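Local coordinates for protein beta subunit of photoactivated adenylyl cyclase (Beggiatoa sp. PS, PDB 5M2A) that probably makes cyclic AMP from ATP under blue-light control, through a flavin-binding BLUF domain coupled to a class III-type adenylyl cyclase catalytic domain, at residues Tyr183-Glu197 and Phe201-Gln214. Sequence-based numbering, arbitrary orientation.
Sequences YFSICTRIISAYGGE and FIGDCVMASFTKEQ
Phe184 and Phe201 stack face to face where the helix ending at Ala193 packs on the beta hairpin that follows it in the cyclase domain, a buried helix-on-sheet contact. Their centroids lie 4.0 Å apart with planes at 19°. Thr188 OG1 meets the edge of the Phe201 ring near CZ while donating a hydrogen bond to Phe184 O. At the rim of the Phe184 ring, CZ comes 3.2 Å from Gly203 O, within the type II' turn from Ile202 to Cys205; the same turn carries Asp204, a residue of the magnesium site; its OD2 accepts a hydrogen bond from Ile161 N. At the start of strand 205-211, Val206, with CG1 anti to the backbone N (chi1 178°), turns CG2 to Phe184 CD1 (3.5 Å) and Cys187 CB, and CG1 to Ile191 CD1. A Schellman motif, with Gly195 at positive phi, ends the helix and turns the chain into the sheet. There Gly196 CA sits over the face of Phe210, 3.9 Å from the ring centroid, leaving room for no side chain. Glu197 and Ser209 then form an antiparallel hydrogen-bonded pair; Glu197 N to Ser209 O is 2.9 Å and nearly straight at 170°. Beyond it, a water donates to both Gly195 O and Gln214 OE1.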
ATOM      1  N   TYR A 183      14.764  -9.486   5.014  1.00 15.93           N
ATOM      2  CA  TYR A 183      15.287  -8.601   3.978  1.00 16.36           C
ATOM      3  C   TYR A 183      14.514  -7.290   3.931  1.00 18.08           C
ATOM      4  O   TYR A 183      15.102  -6.201   3.944  1.00 17.13           O
ATOM      5  CB  TYR A 183      15.220  -9.328   2.635  1.00 15.72           C
ATOM      6  CG  TYR A 183      15.676  -8.483   1.492  1.00 15.70           C
ATOM      7  CD1 TYR A 183      17.017  -8.141   1.364  1.00 14.91           C
ATOM      8  CD2 TYR A 183      14.777  -8.034   0.545  1.00 16.83           C
ATOM      9  CE1 TYR A 183      17.445  -7.357   0.318  1.00 19.07           C
ATOM     10  CE2 TYR A 183      15.198  -7.250  -0.524  1.00 21.05           C
ATOM     11  CZ  TYR A 183      16.531  -6.915  -0.620  1.00 21.91           C
ATOM     12  OH  TYR A 183      16.953  -6.145  -1.662  1.00 22.76           O
ATOM     13  N   PHE A 184      13.181  -7.371   3.884  1.00 14.59           N
ATOM     14  CA  PHE A 184      12.376  -6.147   3.916  1.00 17.12           C
ATOM     15  C   PHE A 184      12.617  -5.329   5.180  1.00 17.78           C
ATOM     16  O   PHE A 184      12.693  -4.094   5.119  1.00 18.25           O
ATOM     17  CB  PHE A 184      10.892  -6.499   3.799  1.00 15.22           C
ATOM     18  CG  PHE A 184      10.472  -6.942   2.433  1.00 15.96           C
ATOM     19  CD1 PHE A 184      11.316  -6.799   1.329  1.00 18.34           C
ATOM     20  CD2 PHE A 184       9.209  -7.491   2.239  1.00 15.78           C
ATOM     21  CE1 PHE A 184      10.898  -7.210   0.053  1.00 18.79           C
ATOM     22  CE2 PHE A 184       8.788  -7.901   0.989  1.00 19.42           C
ATOM     23  CZ  PHE A 184       9.637  -7.764  -0.117  1.00 17.80           C
ATOM     24  N   SER A 185      12.676  -5.989   6.347  1.00 17.03           N
ATOM     25  CA  SER A 185      12.898  -5.264   7.594  0.70 17.57           C
ATOM     26  C   SER A 185      14.203  -4.483   7.550  1.00 19.34           C
ATOM     27  O   SER A 185      14.256  -3.319   7.965  1.00 19.93           O
ATOM     28  CB  SER A 185      12.902  -6.242   8.774  0.70 17.90           C
ATOM     29  OG  SER A 185      13.046  -5.558  10.009  0.70 23.74           O
ATOM     30  N   ILE A 186      15.263  -5.109   7.050  1.00 17.60           N
ATOM     31  CA  ILE A 186      16.567  -4.456   6.986  1.00 15.32           C
ATOM     32  C   ILE A 186      16.524  -3.285   6.020  1.00 15.43           C
ATOM     33  O   ILE A 186      16.969  -2.181   6.338  1.00 15.82           O
ATOM     34  CB  ILE A 186      17.644  -5.473   6.570  1.00 15.87           C
ATOM     35  CG1 ILE A 186      17.909  -6.454   7.709  1.00 22.43           C
ATOM     36  CG2 ILE A 186      18.947  -4.759   6.146  1.00 17.28           C
ATOM     37  CD1 ILE A 186      18.692  -7.697   7.267  1.00 21.06           C
ATOM     38  N   CYS A 187      15.993  -3.514   4.820  1.00 18.08           N
ATOM     39  CA  CYS A 187      15.952  -2.444   3.828  1.00 18.09           C
ATOM     40  C   CYS A 187      15.135  -1.270   4.328  1.00 15.25           C
ATOM     41  O   CYS A 187      15.575  -0.118   4.256  1.00 15.92           O
ATOM     42  CB  CYS A 187      15.390  -2.960   2.511  1.00 19.75           C
ATOM     43  SG  CYS A 187      16.467  -4.152   1.647  1.00 18.40           S
ATOM     44  N   THR A 188      13.942  -1.542   4.850  1.00 16.32           N
ATOM     45  CA  THR A 188      13.068  -0.455   5.286  1.00 20.01           C
ATOM     46  C   THR A 188      13.699   0.360   6.411  1.00 20.99           C
ATOM     47  O   THR A 188      13.627   1.601   6.421  1.00 19.41           O
ATOM     48  CB  THR A 188      11.728  -1.035   5.735  1.00 19.11           C
ATOM     49  OG1 THR A 188      11.128  -1.706   4.636  1.00 18.32           O
ATOM     50  CG2 THR A 188      10.791   0.079   6.206  1.00 18.63           C
ATOM     51  N   ARG A 189      14.296  -0.317   7.394  1.00 18.16           N
ATOM     52  CA  ARG A 189      14.912   0.402   8.503  1.00 19.51           C
ATOM     53  C   ARG A 189      15.989   1.355   8.008  1.00 16.95           C
ATOM     54  O   ARG A 189      16.038   2.525   8.408  1.00 18.85           O
ATOM     55  CB  ARG A 189      15.487  -0.583   9.528  1.00 18.18           C
ATOM     56  CG  ARG A 189      16.300   0.091  10.622  1.00 23.72           C
ATOM     57  CD  ARG A 189      16.736  -0.881  11.713  1.00 28.15           C
ATOM     58  NE  ARG A 189      17.133  -2.180  11.179  1.00 23.63           N
ATOM     59  CZ  ARG A 189      18.353  -2.468  10.730  1.00 33.62           C
ATOM     60  NH1 ARG A 189      19.314  -1.539  10.728  1.00 26.53           N
ATOM     61  NH2 ARG A 189      18.610  -3.689  10.270  1.00 31.23           N
ATOM     62  N   ILE A 190      16.848   0.875   7.114  1.00 17.02           N
ATOM     63  CA  ILE A 190      18.003   1.657   6.701  1.00 18.63           C
ATOM     64  C   ILE A 190      17.580   2.782   5.768  1.00 16.71           C
ATOM     65  O   ILE A 190      18.024   3.919   5.928  1.00 18.46           O
ATOM     66  CB  ILE A 190      19.062   0.744   6.064  1.00 18.55           C
ATOM     67  CG1 ILE A 190      19.612  -0.203   7.148  1.00 17.76           C
ATOM     68  CG2 ILE A 190      20.193   1.562   5.438  1.00 18.58           C
ATOM     69  CD1 ILE A 190      20.558  -1.280   6.621  1.00 19.83           C
ATOM     70  N   ILE A 191      16.725   2.477   4.783  1.00 16.93           N
ATOM     71  CA  ILE A 191      16.182   3.517   3.902  1.00 14.69           C
ATOM     72  C   ILE A 191      15.584   4.640   4.740  1.00 14.59           C
ATOM     73  O   ILE A 191      15.833   5.828   4.501  1.00 17.27           O
ATOM     74  CB  ILE A 191      15.128   2.914   2.954  1.00 15.23           C
ATOM     75  CG1 ILE A 191      15.795   1.982   1.937  1.00 15.86           C
ATOM     76  CG2 ILE A 191      14.307   4.041   2.256  1.00 15.22           C
ATOM     77  CD1 ILE A 191      14.819   1.100   1.160  1.00 16.29           C
ATOM     78  N   SER A 192      14.767   4.275   5.736  1.00 15.86           N
ATOM     79  CA  SER A 192      14.065   5.276   6.537  1.00 16.96           C
ATOM     80  C   SER A 192      15.020   6.036   7.453  1.00 23.71           C
ATOM     81  O   SER A 192      14.808   7.223   7.735  1.00 21.47           O
ATOM     82  CB  SER A 192      12.961   4.598   7.356  1.00 25.12           C
ATOM     83  OG  SER A 192      12.065   3.906   6.496  1.00 29.59           O
ATOM     84  N   ALA A 193      16.076   5.371   7.926  1.00 22.91           N
ATOM     85  CA  ALA A 193      17.074   6.056   8.744  1.00 24.37           C
ATOM     86  C   ALA A 193      17.788   7.146   7.959  1.00 24.39           C
ATOM     87  O   ALA A 193      18.170   8.175   8.531  1.00 21.89           O
ATOM     88  CB  ALA A 193      18.093   5.057   9.285  1.00 25.61           C
ATOM     89  N   TYR A 194      17.981   6.942   6.659  1.00 18.87           N
ATOM     90  CA  TYR A 194      18.641   7.928   5.820  1.00 17.65           C
ATOM     91  C   TYR A 194      17.660   8.926   5.209  1.00 24.38           C
ATOM     92  O   TYR A 194      18.061   9.727   4.363  1.00 20.94           O
ATOM     93  CB  TYR A 194      19.450   7.231   4.713  1.00 18.17           C
ATOM     94  CG  TYR A 194      20.791   6.695   5.180  1.00 22.36           C
ATOM     95  CD1 TYR A 194      21.912   7.511   5.206  1.00 24.88           C
ATOM     96  CD2 TYR A 194      20.933   5.372   5.591  1.00 24.21           C
ATOM     97  CE1 TYR A 194      23.146   7.026   5.627  1.00 24.92           C
ATOM     98  CE2 TYR A 194      22.152   4.883   6.002  1.00 21.71           C
ATOM     99  CZ  TYR A 194      23.256   5.709   6.019  1.00 21.87           C
ATOM    100  OH  TYR A 194      24.468   5.224   6.440  1.00 23.41           O
ATOM    101  N   GLY A 195      16.390   8.890   5.613  1.00 24.83           N
ATOM    102  CA  GLY A 195      15.414   9.841   5.140  1.00 28.99           C
ATOM    103  C   GLY A 195      14.740   9.485   3.834  1.00 23.35           C
ATOM    104  O   GLY A 195      13.965  10.300   3.323  1.00 22.58           O
ATOM    105  N   GLY A 196      15.019   8.312   3.273  1.00 17.55           N
ATOM    106  CA  GLY A 196      14.302   7.858   2.100  1.00 17.89           C
ATOM    107  C   GLY A 196      12.876   7.469   2.432  1.00 23.36           C
ATOM    108  O   GLY A 196      12.496   7.312   3.597  1.00 20.68           O
ATOM    109  N   GLU A 197      12.060   7.338   1.385  1.00 19.78           N
ATOM    110  CA  GLU A 197      10.655   6.973   1.531  1.00 19.11           C
ATOM    111  C   GLU A 197      10.418   5.665   0.793  1.00 18.38           C
ATOM    112  O   GLU A 197      10.465   5.632  -0.441  1.00 20.49           O
ATOM    113  CB  GLU A 197       9.739   8.073   0.998  1.00 25.01           C
ATOM    114  CG  GLU A 197       9.918   9.399   1.723  1.00 27.50           C
ATOM    115  CD  GLU A 197       8.943  10.474   1.257  1.00 34.58           C
ATOM    116  OE1 GLU A 197       8.489  11.266   2.110  1.00 39.00           O
ATOM    117  OE2 GLU A 197       8.634  10.537   0.043  1.00 29.79           O
ATOM    118  N   PHE A 201       6.600  -2.728  -1.802  1.00 18.93           N
ATOM    119  CA  PHE A 201       7.269  -3.991  -2.096  1.00 19.57           C
ATOM    120  C   PHE A 201       6.620  -4.615  -3.329  1.00 24.33           C
ATOM    121  O   PHE A 201       5.391  -4.676  -3.428  1.00 22.32           O
ATOM    122  CB  PHE A 201       7.166  -4.970  -0.921  1.00 16.79           C
ATOM    123  CG  PHE A 201       7.667  -4.429   0.381  1.00 17.55           C
ATOM    124  CD1 PHE A 201       8.703  -3.518   0.424  1.00 19.36           C
ATOM    125  CD2 PHE A 201       7.085  -4.827   1.579  1.00 15.00           C
ATOM    126  CE1 PHE A 201       9.166  -3.018   1.641  1.00 19.27           C
ATOM    127  CE2 PHE A 201       7.534  -4.331   2.782  1.00 17.22           C
ATOM    128  CZ  PHE A 201       8.574  -3.428   2.817  1.00 21.10           C
ATOM    129  N   ILE A 202       7.445  -5.053  -4.279  1.00 18.38           N
ATOM    130  CA  ILE A 202       6.978  -5.734  -5.485  1.00 20.00           C
ATOM    131  C   ILE A 202       7.702  -7.075  -5.558  1.00 21.56           C
ATOM    132  O   ILE A 202       8.893  -7.125  -5.889  1.00 20.52           O
ATOM    133  CB  ILE A 202       7.238  -4.908  -6.753  1.00 29.46           C
ATOM    134  CG1 ILE A 202       6.711  -3.489  -6.580  1.00 28.45           C
ATOM    135  CG2 ILE A 202       6.593  -5.566  -7.963  1.00 33.97           C
ATOM    136  CD1 ILE A 202       7.455  -2.483  -7.409  1.00 31.89           C
ATOM    137  N   GLY A 203       7.000  -8.157  -5.257  1.00 21.45           N
ATOM    138  CA  GLY A 203       7.716  -9.417  -5.136  1.00 23.32           C
ATOM    139  C   GLY A 203       8.750  -9.296  -4.036  1.00 28.86           C
ATOM    140  O   GLY A 203       8.468  -8.819  -2.932  1.00 22.52           O
ATOM    141  N   ASP A 204       9.980  -9.701  -4.338  1.00 20.56           N
ATOM    142  CA  ASP A 204      11.080  -9.570  -3.394  1.00 19.24           C
ATOM    143  C   ASP A 204      11.791  -8.234  -3.517  1.00 20.03           C
ATOM    144  O   ASP A 204      12.841  -8.046  -2.898  1.00 20.28           O
ATOM    145  CB  ASP A 204      12.099 -10.699  -3.595  1.00 20.14           C
ATOM    146  CG  ASP A 204      12.710 -10.689  -4.994  1.00 27.23           C
ATOM    147  OD1 ASP A 204      11.943 -10.633  -5.973  1.00 30.37           O
ATOM    148  OD2 ASP A 204      13.958 -10.714  -5.116  1.00 27.38           O
ATOM    149  N   CYS A 205      11.238  -7.305  -4.288  1.00 20.95           N
ATOM    150  CA  CYS A 205      11.884  -6.032  -4.583  0.63 20.50           C
ATOM    151  C   CYS A 205      11.381  -4.938  -3.653  1.00 22.63           C
ATOM    152  O   CYS A 205      10.179  -4.835  -3.392  1.00 20.59           O
ATOM    153  CB  CYS A 205      11.630  -5.593  -6.034  0.63 22.97           C
ATOM    154  SG  CYS A 205      12.289  -6.649  -7.340  0.63 38.05           S
ATOM    155  N   VAL A 206      12.303  -4.104  -3.174  1.00 17.78           N
ATOM    156  CA  VAL A 206      11.979  -2.925  -2.376  1.00 14.58           C
ATOM    157  C   VAL A 206      12.135  -1.713  -3.284  1.00 19.07           C
ATOM    158  O   VAL A 206      13.193  -1.517  -3.897  1.00 18.54           O
ATOM    159  CB  VAL A 206      12.883  -2.784  -1.141  1.00 17.66           C
ATOM    160  CG1 VAL A 206      12.528  -1.500  -0.372  1.00 22.09           C
ATOM    161  CG2 VAL A 206      12.784  -4.016  -0.247  1.00 17.07           C
ATOM    162  N   MET A 207      11.088  -0.900  -3.375  1.00 19.38           N
ATOM    163  CA  MET A 207      11.126   0.332  -4.145  1.00 21.09           C
ATOM    164  C   MET A 207      11.060   1.520  -3.199  1.00 19.00           C
ATOM    165  O   MET A 207      10.201   1.564  -2.316  1.00 19.89           O
ATOM    166  CB  MET A 207       9.963   0.395  -5.135  1.00 20.36           C
ATOM    167  CG  MET A 207       9.913   1.698  -5.928  1.00 21.44           C
ATOM    168  SD  MET A 207       8.440   1.757  -6.984  1.00 26.37           S
ATOM    169  CE  MET A 207       8.664   3.333  -7.821  1.00 23.68           C
ATOM    170  N   ALA A 208      11.948   2.491  -3.396  1.00 17.07           N
ATOM    171  CA  ALA A 208      12.001   3.652  -2.518  1.00 15.72           C
ATOM    172  C   ALA A 208      12.479   4.854  -3.315  1.00 16.39           C
ATOM    173  O   ALA A 208      12.964   4.722  -4.439  1.00 17.44           O
ATOM    174  CB  ALA A 208      12.906   3.417  -1.306  1.00 13.10           C
ATOM    175  N   SER A 209      12.310   6.048  -2.740  1.00 14.01           N
ATOM    176  CA  SER A 209      12.840   7.234  -3.388  1.00 19.03           C
ATOM    177  C   SER A 209      13.584   8.091  -2.375  1.00 21.74           C
ATOM    178  O   SER A 209      13.369   8.002  -1.161  1.00 18.66           O
ATOM    179  CB  SER A 209      11.735   8.067  -4.048  1.00 18.61           C
ATOM    180  OG  SER A 209      10.831   8.536  -3.075  1.00 20.83           O
ATOM    181  N   PHE A 210      14.477   8.916  -2.915  1.00 16.75           N
ATOM    182  CA  PHE A 210      15.220   9.925  -2.180  1.00 15.88           C
ATOM    183  C   PHE A 210      15.100  11.239  -2.944  1.00 18.50           C
ATOM    184  O   PHE A 210      14.787  11.254  -4.137  1.00 18.84           O
ATOM    185  CB  PHE A 210      16.701   9.528  -2.041  1.00 17.26           C
ATOM    186  CG  PHE A 210      16.943   8.297  -1.189  1.00 14.59           C
ATOM    187  CD1 PHE A 210      16.839   7.026  -1.728  1.00 18.54           C
ATOM    188  CD2 PHE A 210      17.336   8.435   0.132  1.00 13.65           C
ATOM    189  CE1 PHE A 210      17.084   5.905  -0.934  1.00 18.88           C
ATOM    190  CE2 PHE A 210      17.605   7.326   0.924  1.00 17.55           C
ATOM    191  CZ  PHE A 210      17.485   6.063   0.393  1.00 16.93           C
ATOM    192  N   THR A 211      15.354  12.350  -2.260  1.00 16.70           N
ATOM    193  CA  THR A 211      15.348  13.622  -2.964  1.00 20.33           C
ATOM    194  C   THR A 211      16.674  13.852  -3.679  1.00 20.81           C
ATOM    195  O   THR A 211      17.657  13.148  -3.463  1.00 20.94           O
ATOM    196  CB  THR A 211      15.093  14.775  -2.002  1.00 23.63           C
ATOM    197  OG1 THR A 211      16.231  14.905  -1.146  1.00 22.21           O
ATOM    198  CG2 THR A 211      13.868  14.504  -1.170  1.00 25.76           C
ATOM    199  N   LYS A 212      16.722  14.908  -4.500  1.00 24.04           N
ATOM    200  CA  LYS A 212      17.980  15.186  -5.179  1.00 20.83           C
ATOM    201  C   LYS A 212      19.057  15.650  -4.208  1.00 19.50           C
ATOM    202  O   LYS A 212      20.243  15.584  -4.541  1.00 26.98           O
ATOM    203  CB  LYS A 212      17.778  16.224  -6.290  1.00 26.96           C
ATOM    204  CG  LYS A 212      17.528  17.639  -5.825  1.00 29.79           C
ATOM    205  CD  LYS A 212      17.436  18.565  -7.046  1.00 31.43           C
ATOM    206  CE  LYS A 212      17.147  20.002  -6.639  1.00 42.79           C
ATOM    207  NZ  LYS A 212      17.072  20.904  -7.827  1.00 47.37           N
ATOM    208  N   GLU A 213      18.677  16.088  -3.016  1.00 20.96           N
ATOM    209  CA  GLU A 213      19.649  16.456  -1.996  1.00 22.11           C
ATOM    210  C   GLU A 213      20.176  15.250  -1.224  1.00 23.29           C
ATOM    211  O   GLU A 213      21.017  15.426  -0.341  1.00 23.88           O
ATOM    212  CB  GLU A 213      19.034  17.461  -1.018  1.00 32.26           C
ATOM    213  CG  GLU A 213      18.821  18.859  -1.599  1.00 38.48           C
ATOM    214  CD  GLU A 213      17.593  18.941  -2.491  1.00 47.06           C
ATOM    215  OE1 GLU A 213      16.735  18.035  -2.402  1.00 45.32           O
ATOM    216  OE2 GLU A 213      17.486  19.913  -3.282  1.00 47.42           O
ATOM    217  N   GLN A 214      19.716  14.042  -1.548  1.00 20.34           N
ATOM    218  CA  GLN A 214      20.017  12.832  -0.786  1.00 21.97           C
ATOM    219  C   GLN A 214      20.828  11.819  -1.593  1.00 21.84           C
ATOM    220  O   GLN A 214      20.764  10.615  -1.330  1.00 21.85           O
ATOM    221  CB  GLN A 214      18.721  12.200  -0.274  1.00 18.31           C
ATOM    222  CG  GLN A 214      18.110  12.973   0.893  1.00 18.91           C
ATOM    223  CD  GLN A 214      16.726  12.492   1.287  1.00 21.14           C
ATOM    224  OE1 GLN A 214      16.015  11.878   0.499  1.00 21.51           O
ATOM    225  NE2 GLN A 214      16.331  12.792   2.520  1.00 27.78           N
TER
HETATM  226  O   HOH W   1      13.301  11.294   0.817  1.00 20.02           O
HETATM  227  O   HOH W   2      11.600  10.851  -1.434  1.00 24.10           O
HETATM  228  O   HOH W   3       7.924   8.803  -2.057  1.00 43.10           O